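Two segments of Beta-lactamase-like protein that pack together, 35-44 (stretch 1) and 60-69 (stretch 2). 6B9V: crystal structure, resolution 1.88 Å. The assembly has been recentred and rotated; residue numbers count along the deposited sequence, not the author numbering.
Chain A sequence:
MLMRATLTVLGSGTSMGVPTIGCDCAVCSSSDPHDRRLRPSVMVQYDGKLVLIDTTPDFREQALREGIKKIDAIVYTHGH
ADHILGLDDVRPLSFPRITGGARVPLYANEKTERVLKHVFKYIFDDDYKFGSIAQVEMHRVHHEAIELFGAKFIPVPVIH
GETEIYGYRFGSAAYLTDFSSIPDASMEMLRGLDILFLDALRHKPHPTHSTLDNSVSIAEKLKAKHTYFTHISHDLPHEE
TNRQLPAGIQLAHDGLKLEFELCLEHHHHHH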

ATOM      1  N   ASP A  35       9.060  10.986  13.252  1.00 15.56           N
ATOM      2  CA  ASP A  35      10.012  10.079  12.617  1.00 15.53           C
ATOM      3  C   ASP A  35       9.300   8.906  11.932  1.00 16.50           C
ATOM      4  O   ASP A  35       9.950   8.060  11.327  1.00 15.00           O
ATOM      5  CB  ASP A  35      11.037   9.549  13.636  1.00 17.41           C
ATOM      6  CG  ASP A  35      12.184  10.527  13.885  1.00 19.71           C
ATOM      7  OD1 ASP A  35      12.615  11.210  12.938  1.00 18.84           O
ATOM      8  OD2 ASP A  35      12.664  10.605  15.034  1.00 18.28           O
ATOM      9  N   ARG A  36       7.972   8.849  12.051  1.00 13.94           N
ATOM     10  CA  ARG A  36       7.173   7.899  11.289  1.00 14.83           C
ATOM     11  C   ARG A  36       6.700   8.591  10.035  1.00 15.05           C
ATOM     12  O   ARG A  36       5.997   9.602  10.106  1.00 15.14           O
ATOM     13  CB  ARG A  36       5.974   7.386  12.093  1.00 14.54           C
ATOM     14  CG  ARG A  36       5.089   6.392  11.337  1.00 23.50           C
ATOM     15  CD  ARG A  36       3.817   6.044  12.165  1.00 39.22           C
ATOM     16  NE  ARG A  36       3.038   4.916  11.635  1.00 36.77           N
ATOM     17  CZ  ARG A  36       2.186   5.008  10.613  1.00 36.61           C
ATOM     18  NH1 ARG A  36       2.026   6.165   9.988  1.00 31.43           N
ATOM     19  NH2 ARG A  36       1.505   3.944  10.198  1.00 30.17           N
ATOM     20  N   ARG A  37       7.092   8.050   8.884  1.00 12.78           N
ATOM     21  CA  ARG A  37       6.842   8.724   7.617  1.00 13.93           C
ATOM     22  C   ARG A  37       6.303   7.771   6.546  1.00 15.16           C
ATOM     23  O   ARG A  37       6.982   6.822   6.162  1.00 14.36           O
ATOM     24  CB  ARG A  37       8.137   9.380   7.115  1.00 14.56           C
ATOM     25  CG  ARG A  37       8.874  10.258   8.142  1.00 10.65           C
ATOM     26  CD  ARG A  37      10.029  10.996   7.410  1.00 10.81           C
ATOM     27  NE  ARG A  37      10.853  11.779   8.322  1.00 12.07           N
ATOM     28  CZ  ARG A  37      10.593  13.029   8.707  1.00 14.75           C
ATOM     29  NH1 ARG A  37       9.507  13.662   8.283  1.00 13.10           N
ATOM     30  NH2 ARG A  37      11.427  13.650   9.531  1.00 15.07           N
ATOM     31  N   LEU A  38       5.088   8.030   6.062  1.00 11.11           N
ATOM     32  CA  LEU A  38       4.559   7.273   4.920  1.00  9.49           C
ATOM     33  C   LEU A  38       5.137   7.802   3.603  1.00 18.12           C
ATOM     34  O   LEU A  38       5.863   8.807   3.590  1.00 14.29           O
ATOM     35  CB  LEU A  38       3.030   7.345   4.887  1.00 14.23           C
ATOM     36  CG  LEU A  38       2.355   6.891   6.180  1.00 17.84           C
ATOM     37  CD1 LEU A  38       0.824   6.972   6.067  1.00 18.22           C
ATOM     38  CD2 LEU A  38       2.797   5.462   6.531  1.00 16.21           C
ATOM     39  N   ARG A  39       4.853   7.128   2.497  1.00 12.55           N
ATOM     40  CA  ARG A  39       5.417   7.499   1.226  1.00 15.10           C
ATOM     41  C   ARG A  39       4.939   8.894   0.738  1.00 13.86           C
ATOM     42  O   ARG A  39       3.937   9.355   1.188  1.00 13.49           O
ATOM     43  CB  ARG A  39       5.206   6.398   0.168  1.00 15.70           C
ATOM     44  CG  ARG A  39       6.296   5.325   0.132  1.00 15.15           C
ATOM     45  CD  ARG A  39       6.531   4.627   1.439  1.00 41.39           C
ATOM     46  NE  ARG A  39       5.530   3.626   1.744  1.00 23.67           N
ATOM     47  CZ  ARG A  39       5.564   2.373   1.361  1.00 38.69           C
ATOM     48  NH1 ARG A  39       6.568   1.896   0.646  1.00 24.63           N
ATOM     49  NH2 ARG A  39       4.590   1.592   1.658  1.00 61.89           N
ATOM     50  N   PRO A  40       5.676   9.516  -0.186  1.00 12.34           N
ATOM     51  CA  PRO A  40       5.531  10.975  -0.343  1.00 14.43           C
ATOM     52  C   PRO A  40       4.370  11.475  -1.219  1.00 14.46           C
ATOM     53  O   PRO A  40       4.239  11.072  -2.374  1.00 11.67           O
ATOM     54  CB  PRO A  40       6.890  11.387  -0.953  1.00  9.67           C
ATOM     55  CG  PRO A  40       7.328  10.197  -1.755  1.00 17.32           C
ATOM     56  CD  PRO A  40       6.830   8.980  -0.948  1.00 14.16           C
ATOM     57  N   SER A  41       3.551  12.373  -0.655  1.00 15.08           N
ATOM     58  CA  SER A  41       2.317  12.859  -1.309  1.00 14.38           C
ATOM     59  C   SER A  41       1.736  14.032  -0.531  1.00 14.00           C
ATOM     60  O   SER A  41       1.859  14.078   0.691  1.00 12.97           O
ATOM     61  CB  SER A  41       1.265  11.735  -1.405  1.00 12.23           C
ATOM     62  OG  SER A  41       0.020  12.214  -1.890  1.00 16.24           O
ATOM     63  N   VAL A  42       1.111  14.982  -1.231  1.00 11.66           N
ATOM     64  CA  VAL A  42       0.403  16.067  -0.564  1.00 13.46           C
ATOM     65  C   VAL A  42      -0.964  16.221  -1.221  1.00 17.87           C
ATOM     66  O   VAL A  42      -1.163  15.775  -2.354  1.00 15.13           O
ATOM     67  CB  VAL A  42       1.142  17.440  -0.636  1.00 12.32           C
ATOM     68  CG1 VAL A  42       2.482  17.367   0.060  1.00 16.65           C
ATOM     69  CG2 VAL A  42       1.322  17.908  -2.083  1.00 14.52           C
ATOM     70  N   MET A  43      -1.900  16.834  -0.499  1.00 14.76           N
ATOM     71  CA  MET A  43      -3.137  17.278  -1.129  1.00 17.14           C
ATOM     72  C   MET A  43      -3.341  18.771  -0.932  1.00 14.34           C
ATOM     73  O   MET A  43      -2.814  19.369   0.002  1.00 18.74           O
ATOM     74  CB  MET A  43      -4.337  16.498  -0.584  1.00 15.58           C
ATOM     75  CG  MET A  43      -4.526  16.623   0.906  1.00 14.96           C
ATOM     76  SD  MET A  43      -6.106  15.868   1.387  1.00 23.10           S
ATOM     77  CE  MET A  43      -6.304  16.442   3.068  1.00 18.07           C
ATOM     78  N   VAL A  44      -4.113  19.360  -1.839  1.00 12.37           N
ATOM     79  CA  VAL A  44      -4.379  20.783  -1.856  1.00 16.49           C
ATOM     80  C   VAL A  44      -5.880  20.987  -1.867  1.00 18.80           C
ATOM     81  O   VAL A  44      -6.568  20.461  -2.737  1.00 18.69           O
ATOM     82  CB  VAL A  44      -3.757  21.466  -3.098  1.00 22.77           C
ATOM     83  CG1 VAL A  44      -4.010  22.962  -3.063  1.00 25.08           C
ATOM     84  CG2 VAL A  44      -2.257  21.162  -3.201  1.00 26.34           C
ATOM     85  N   ARG A  60      -4.481   4.417   0.832  1.00 13.10           N
ATOM     86  CA  ARG A  60      -5.660   4.097   1.659  1.00 16.43           C
ATOM     87  C   ARG A  60      -5.519   4.674   3.085  1.00 16.77           C
ATOM     88  O   ARG A  60      -6.419   5.376   3.577  1.00 14.90           O
ATOM     89  CB  ARG A  60      -5.900   2.577   1.735  1.00 16.26           C
ATOM     90  CG  ARG A  60      -7.047   2.214   2.701  1.00 16.03           C
ATOM     91  CD  ARG A  60      -7.382   0.720   2.627  1.00 15.12           C
ATOM     92  NE  ARG A  60      -8.364   0.342   3.648  1.00 12.14           N
ATOM     93  CZ  ARG A  60      -8.077   0.054   4.911  1.00 17.45           C
ATOM     94  NH1 ARG A  60      -6.819   0.076   5.339  1.00 16.93           N
ATOM     95  NH2 ARG A  60      -9.062  -0.252   5.753  1.00 16.29           N
ATOM     96  N   GLU A  61      -4.378   4.399   3.724  1.00 13.46           N
ATOM     97  CA  GLU A  61      -4.102   4.893   5.075  1.00 14.47           C
ATOM     98  C   GLU A  61      -4.137   6.427   5.120  1.00 14.53           C
ATOM     99  O   GLU A  61      -4.690   7.018   6.053  1.00 13.68           O
ATOM    100  CB  GLU A  61      -2.732   4.386   5.579  1.00 12.36           C
ATOM    101  CG  GLU A  61      -2.365   4.855   7.020  1.00 20.76           C
ATOM    102  CD  GLU A  61      -1.051   4.241   7.595  1.00 27.98           C
ATOM    103  OE1 GLU A  61      -0.459   3.276   7.018  1.00 21.99           O
ATOM    104  OE2 GLU A  61      -0.613   4.727   8.663  1.00 23.77           O
ATOM    105  N   GLN A  62      -3.528   7.062   4.119  1.00 12.29           N
ATOM    106  CA  GLN A  62      -3.462   8.535   4.067  1.00 13.28           C
ATOM    107  C   GLN A  62      -4.864   9.160   3.954  1.00 14.08           C
ATOM    108  O   GLN A  62      -5.194  10.151   4.636  1.00 14.52           O
ATOM    109  CB  GLN A  62      -2.547   8.990   2.906  1.00 15.49           C
ATOM    110  CG  GLN A  62      -1.049   8.607   3.144  1.00 12.31           C
ATOM    111  CD  GLN A  62      -0.129   8.746   1.925  1.00 11.90           C
ATOM    112  OE1 GLN A  62      -0.531   8.519   0.789  1.00 14.15           O
ATOM    113  NE2 GLN A  62       1.152   9.081   2.180  1.00 11.64           N
ATOM    114  N   ALA A  63      -5.692   8.557   3.106  1.00 13.22           N
ATOM    115  CA  ALA A  63      -7.055   9.025   2.907  1.00 15.75           C
ATOM    116  C   ALA A  63      -7.909   8.827   4.162  1.00 17.08           C
ATOM    117  O   ALA A  63      -8.661   9.714   4.555  1.00 16.57           O
ATOM    118  CB  ALA A  63      -7.698   8.304   1.708  1.00 14.57           C
ATOM    119  N   LEU A  64      -7.798   7.665   4.791  1.00 13.29           N
ATOM    120  CA  LEU A  64      -8.587   7.392   5.993  1.00 15.64           C
ATOM    121  C   LEU A  64      -8.195   8.341   7.105  1.00 20.34           C
ATOM    122  O   LEU A  64      -9.047   8.896   7.792  1.00 16.57           O
ATOM    123  CB  LEU A  64      -8.399   5.936   6.448  1.00 17.01           C
ATOM    124  CG  LEU A  64      -9.020   4.881   5.542  1.00 18.10           C
ATOM    125  CD1 LEU A  64      -8.590   3.493   6.012  1.00 18.56           C
ATOM    126  CD2 LEU A  64     -10.564   5.020   5.561  1.00 23.95           C
ATOM    127  N   ARG A  65      -6.885   8.525   7.254  1.00 16.04           N
ATOM    128  CA  ARG A  65      -6.279   9.448   8.204  1.00 17.37           C
ATOM    129  C   ARG A  65      -6.852  10.856   8.104  1.00 18.94           C
ATOM    130  O   ARG A  65      -7.078  11.541   9.116  1.00 17.27           O
ATOM    131  CB  ARG A  65      -4.771   9.513   7.920  1.00 24.45           C
ATOM    132  CG  ARG A  65      -3.883   9.703   9.067  1.00 37.66           C
ATOM    133  CD  ARG A  65      -2.632   8.914   8.801  1.00 31.90           C
ATOM    134  NE  ARG A  65      -1.740   9.528   7.815  1.00 25.16           N
ATOM    135  CZ  ARG A  65      -0.431   9.588   8.018  1.00 23.01           C
ATOM    136  NH1 ARG A  65       0.048   9.083   9.143  1.00 15.61           N
ATOM    137  NH2 ARG A  65       0.385  10.143   7.136  1.00 22.00           N
ATOM    138  N   GLU A  66      -7.030  11.313   6.871  1.00 17.65           N
ATOM    139  CA  GLU A  66      -7.482  12.683   6.674  1.00 18.21           C
ATOM    140  C   GLU A  66      -8.971  12.823   6.353  1.00 21.90           C
ATOM    141  O   GLU A  66      -9.446  13.932   6.070  1.00 23.05           O
ATOM    142  CB  GLU A  66      -6.660  13.332   5.568  1.00 19.00           C
ATOM    143  CG  GLU A  66      -5.205  13.523   5.951  1.00 21.16           C
ATOM    144  CD  GLU A  66      -5.021  14.665   6.932  1.00 27.10           C
ATOM    145  OE1 GLU A  66      -3.931  14.773   7.540  1.00 28.63           O
ATOM    146  OE2 GLU A  66      -5.971  15.463   7.091  1.00 26.34           O
ATOM    147  N   GLY A  67      -9.702  11.714   6.397  1.00 20.89           N
ATOM    148  CA  GLY A  67     -11.136  11.725   6.145  1.00 22.38           C
ATOM    149  C   GLY A  67     -11.526  12.128   4.733  1.00 24.78           C
ATOM    150  O   GLY A  67     -12.569  12.750   4.532  1.00 26.64           O
ATOM    151  N   ILE A  68     -10.698  11.776   3.749  1.00 18.58           N
ATOM    152  CA  ILE A  68     -11.010  12.083   2.352  1.00 18.42           C
ATOM    153  C   ILE A  68     -12.244  11.315   1.874  1.00 28.66           C
ATOM    154  O   ILE A  68     -12.304  10.090   1.977  1.00 29.04           O
ATOM    155  CB  ILE A  68      -9.830  11.761   1.424  1.00 21.44           C
ATOM    156  CG1 ILE A  68      -8.628  12.658   1.762  1.00 21.80           C
ATOM    157  CG2 ILE A  68     -10.241  11.918  -0.053  1.00 24.68           C
ATOM    158  CD1 ILE A  68      -7.367  12.298   0.986  1.00 20.01           C
ATOM    159  N   LYS A  69     -13.223  12.045   1.347  1.00 24.93           N
ATOM    160  CA  LYS A  69     -14.479  11.447   0.900  1.00 31.01           C
ATOM    161  C   LYS A  69     -14.658  11.602  -0.608  1.00 27.55           C
ATOM    162  O   LYS A  69     -15.540  10.993  -1.203  1.00 24.39           O
ATOM    163  CB  LYS A  69     -15.668  12.090   1.625  1.00 31.23           C
ATOM    164  CG  LYS A  69     -15.641  11.960   3.145  1.00 45.15           C
ATOM    165  CD  LYS A  69     -16.074  10.568   3.596  1.00 54.90           C
ATOM    166  CE  LYS A  69     -16.065  10.437   5.115  1.00 58.59           C
ATOM    167  NZ  LYS A  69     -16.420   9.058   5.557  1.00 58.88           N
TER
HETATM  168  O   HOH W   1       2.718   8.664   9.683  1.00 17.47           O

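Residues 60-69 carry the last turns of a helix and the loop that follows, and they lie against residues 35-44, an extended segment that becomes a β-strand at Ser41. The two backbones keep their distance: the CA atoms of Leu38 and Gln62 are 8.2 Å apart and those of Met43 and Ala63 10.0 Å apart, so side chains fill the space between them and no backbone-to-backbone hydrogen bond crosses it. The contact is modest, burying 396 Å² summed over both sides; charged and polar contacts dominate from Glu61 to Arg65, and the apolar contacts of Met43 follow at Glu66 and Ile68.

Arg60 is out of reach of the other stretch, and the contact begins at Glu61. Its side chain, with chi1 and chi2 both t, extends to meet the equally extended side chain of Arg36 in a salt bridge. The main bond runs from Arg36 NH2 to Glu61 OE2 at 2.7 Å, with the carboxylate oxygen at the edge of the guanidinium, near its plane, where the N-H bonds point. A second, weak hydrogen bond from Arg36 NH1 reaches the same Glu61 OE2 at 3.3 Å, so a single oxygen receives both. Leu38 packs beside this pair, its CD1 lying 3.6 Å from Glu61 CD.

Gln62 supplies the link between side chain and backbone. Its NE2 donates to Arg39 O at 3.0 Å, giving a partner to a carbonyl in the loop just before the strand. The same amide passes close to Leu38, with Gln62 NE2 3.7 Å from Leu38 CB, while Gln62 OE1 lies 4.3 Å from Ser41 CB and finds its hydrogen bond elsewhere in the structure. Ala63 points sideways and Leu64 is out of reach, as expected when a helix presents one side to its neighbour.

One turn on from Glu61, Arg65 returns to the contact; its backbone N bonds to Glu61 O at 2.9 Å. Leu38 CD1 sits over one face of its guanidinium, 3.4 Å from Arg65 NH2, an arrangement that leaves the polar edge of the group free for hydrogen bonding. The Arg65 side chain also approaches a like charge, with its NH1 only 3.6 Å from Arg36 NH1. Water 1 bridges the two, accepting from Arg36 NH1 at 2.6 Å and from Arg65 NH1 at 2.8 Å, and the carboxylate of Glu61 helps to offset the positive charge.

Beyond Arg65 the contact passes to Met43. Its CA-to-CB bond points toward stretch 2, and the side chain, with chi2 and chi3 both t, extends to bring Met43 CE to 4.0 Å from Glu66 CB, touching the aliphatic part of that residue. Gly67 then leaves helical geometry with a positive phi, which by itself favours glycine, in a Schellman motif: Ile68 N bonds back to Ala63 O at 3.0 Å and Gly67 N to Leu64 O at 3.2 Å. After this turn Ile68 points toward the strand, and its CD1 packs 3.8 Å from Met43 SD in an apolar contact. Lys69 lies beyond reach.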